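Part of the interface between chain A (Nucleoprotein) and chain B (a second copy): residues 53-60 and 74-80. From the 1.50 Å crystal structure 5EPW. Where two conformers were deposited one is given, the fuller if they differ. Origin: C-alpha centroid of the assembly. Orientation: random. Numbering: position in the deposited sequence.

Chain A, residues 53-60: DLVQNGVD
Chain B, residues 74-80: QAALFFD

How do the two backbones run where they meet? Chain A enters as the last turn of a helix, residues 53 to 57, with A:Gly58 N bonding back to A:Leu54 O at 2.7 Å. A:Gly58 then leaves helical geometry at phi/psi 57/-141, a positive phi that by itself favours glycine, and a type II' turn runs from A:Asn57 to A:Asp60, closed by A:Asp60 N to A:Asn57 O at 3.0 Å. Chain B is helical from 74 to 79, with B:Phe79 N bonded to B:Ala75 O at 2.9 Å, and departs at B:Asp80 (-131/25). The nearest CA atoms are those of A:Val59 and B:Ala75, 6.9 Å apart.

What does B:Phe79 pack against? With chi1 -70° (m) and chi2 -64°, its ring reaches the end of the chain A helix. B:Phe79 CZ lies 3.8 Å from A:Leu54 O and 4.1 Å from A:Gly58 CA, while its CE1 is 4.0 Å from A:Leu54 CB. The ring therefore meets backbone as well as side chain, and B:Phe79 has the largest covered area in either stretch.

Which side chains complete the apolar contact? The CA-to-CB bond of A:Leu54, chi1 -88° (m) and chi2 64° (p), points toward the other stretch, and its CD2 lies 3.7 Å from CE2 of B:Phe78, whose chi1 is -172° (t) and chi2 81°. Beyond the glycine, A:Val59 (-65/-11, chi1 -51°, m) brings CG1 within 3.5 Å of B:Ala75 CB, a close methyl-to-methyl contact.

Does any hydrogen bond join the stretches? None does: the contact rests on van der Waals packing, mostly apolar, burying 228 Å² over both sides. The polar A:Asn57 (chi1 -62°, m) instead turns its end away from chain B, and its ND2 makes a weak bond to A:Asp53 OD1 at 2.8 Å.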

# COMPACT_ATOMS: atom_id res chain seq x y z
N ASP A 53 -13.10 -13.60 12.89
CA ASP A 53 -11.96 -14.55 12.78
C ASP A 53 -10.66 -13.80 12.37
O ASP A 53 -9.61 -13.94 13.00
CB ASP A 53 -12.25 -15.70 11.86
CG ASP A 53 -11.15 -16.79 11.95
OD1 ASP A 53 -10.92 -17.25 13.09
OD2 ASP A 53 -10.56 -17.11 10.94
N LEU A 54 -10.79 -12.95 11.36
CA LEU A 54 -9.64 -12.14 10.92
C LEU A 54 -9.13 -11.17 11.97
O LEU A 54 -7.95 -10.97 12.17
CB LEU A 54 -10.01 -11.41 9.63
CG LEU A 54 -9.73 -12.19 8.36
CD1 LEU A 54 -10.53 -13.47 8.18
CD2 LEU A 54 -9.80 -11.36 7.12
N VAL A 55 -10.04 -10.52 12.73
CA VAL A 55 -9.71 -9.65 13.75
C VAL A 55 -8.92 -10.35 14.94
O VAL A 55 -8.02 -9.78 15.49
CB VAL A 55 -11.03 -8.89 14.28
CG1 VAL A 55 -10.70 -8.14 15.54
CG2 VAL A 55 -11.54 -7.94 13.17
N GLN A 56 -9.48 -11.50 15.33
CA GLN A 56 -8.97 -12.29 16.44
C GLN A 56 -7.61 -12.88 16.10
O GLN A 56 -6.71 -12.92 16.98
CB GLN A 56 -9.92 -13.45 16.80
CG GLN A 56 -9.34 -14.21 17.99
CD GLN A 56 -10.22 -15.24 18.62
OE1 GLN A 56 -10.91 -16.00 17.93
NE2 GLN A 56 -10.15 -15.32 19.96
N ASN A 57 -7.48 -13.36 14.85
CA ASN A 57 -6.29 -14.14 14.45
C ASN A 57 -5.35 -13.46 13.52
O ASN A 57 -4.17 -13.92 13.34
CB ASN A 57 -6.65 -15.45 13.84
CG ASN A 57 -7.39 -16.36 14.84
OD1 ASN A 57 -6.79 -16.77 15.81
ND2 ASN A 57 -8.64 -16.62 14.58
N GLY A 58 -5.73 -12.30 13.01
CA GLY A 58 -4.79 -11.59 12.15
C GLY A 58 -4.32 -12.42 10.93
O GLY A 58 -5.08 -13.12 10.31
N VAL A 59 -3.03 -12.28 10.63
CA VAL A 59 -2.43 -13.03 9.54
C VAL A 59 -2.39 -14.55 9.77
O VAL A 59 -2.20 -15.32 8.79
CB VAL A 59 -1.06 -12.51 9.16
CG1 VAL A 59 -1.09 -11.00 8.94
CG2 VAL A 59 0.04 -12.88 10.15
N ASP A 60 -2.68 -14.97 11.00
CA ASP A 60 -2.86 -16.42 11.29
C ASP A 60 -4.21 -16.97 10.96
O ASP A 60 -4.41 -18.21 10.93
CB ASP A 60 -2.68 -16.75 12.80
CG ASP A 60 -1.35 -16.33 13.44
OD1 ASP A 60 -0.32 -16.35 12.81
OD2 ASP A 60 -1.32 -16.08 14.68
N GLN B 74 1.70 -5.53 3.84
CA GLN B 74 0.41 -5.90 3.33
C GLN B 74 -0.67 -6.12 4.42
O GLN B 74 -1.84 -5.92 4.20
CB GLN B 74 0.56 -7.22 2.56
CG GLN B 74 1.29 -6.97 1.23
CD GLN B 74 1.54 -8.16 0.46
OE1 GLN B 74 0.65 -8.97 0.27
NE2 GLN B 74 2.79 -8.31 -0.02
N ALA B 75 -0.24 -6.58 5.59
CA ALA B 75 -1.21 -6.86 6.68
C ALA B 75 -1.65 -5.49 7.25
O ALA B 75 -2.89 -5.28 7.44
CB ALA B 75 -0.53 -7.71 7.75
N ALA B 76 -0.77 -4.53 7.41
CA ALA B 76 -1.12 -3.13 7.83
C ALA B 76 -2.08 -2.51 6.82
O ALA B 76 -3.11 -1.93 7.12
CB ALA B 76 0.05 -2.20 8.06
N LEU B 77 -1.79 -2.67 5.51
CA LEU B 77 -2.68 -2.09 4.53
C LEU B 77 -4.05 -2.76 4.58
O LEU B 77 -5.07 -2.06 4.44
CB LEU B 77 -2.08 -2.28 3.08
CG LEU B 77 -2.75 -1.49 1.99
CD1 LEU B 77 -2.40 -0.00 2.15
CD2 LEU B 77 -2.31 -1.97 0.59
N PHE B 78 -4.11 -4.07 4.72
CA PHE B 78 -5.42 -4.74 4.79
C PHE B 78 -6.25 -4.28 6.00
O PHE B 78 -7.43 -3.95 5.86
CB PHE B 78 -5.22 -6.25 4.84
CG PHE B 78 -6.50 -7.06 4.73
CD1 PHE B 78 -7.08 -7.32 3.53
CD2 PHE B 78 -7.05 -7.51 5.87
CE1 PHE B 78 -8.28 -8.05 3.47
CE2 PHE B 78 -8.20 -8.28 5.85
CZ PHE B 78 -8.80 -8.55 4.67
N PHE B 79 -5.66 -4.34 7.15
CA PHE B 79 -6.37 -4.15 8.42
C PHE B 79 -6.45 -2.72 8.84
O PHE B 79 -7.20 -2.39 9.82
CB PHE B 79 -5.75 -4.96 9.55
CG PHE B 79 -5.95 -6.43 9.44
CD1 PHE B 79 -7.23 -6.99 9.50
CD2 PHE B 79 -4.85 -7.30 9.18
CE1 PHE B 79 -7.44 -8.34 9.39
CE2 PHE B 79 -5.05 -8.68 9.12
CZ PHE B 79 -6.33 -9.18 9.26
N ASP B 80 -5.73 -1.79 8.23
CA ASP B 80 -5.62 -0.43 8.76
C ASP B 80 -5.87 0.62 7.68
O ASP B 80 -5.51 1.78 7.84
CB ASP B 80 -4.30 -0.22 9.52
CG ASP B 80 -4.31 0.97 10.46
OD1 ASP B 80 -5.39 1.13 11.11
OD2 ASP B 80 -3.23 1.55 10.66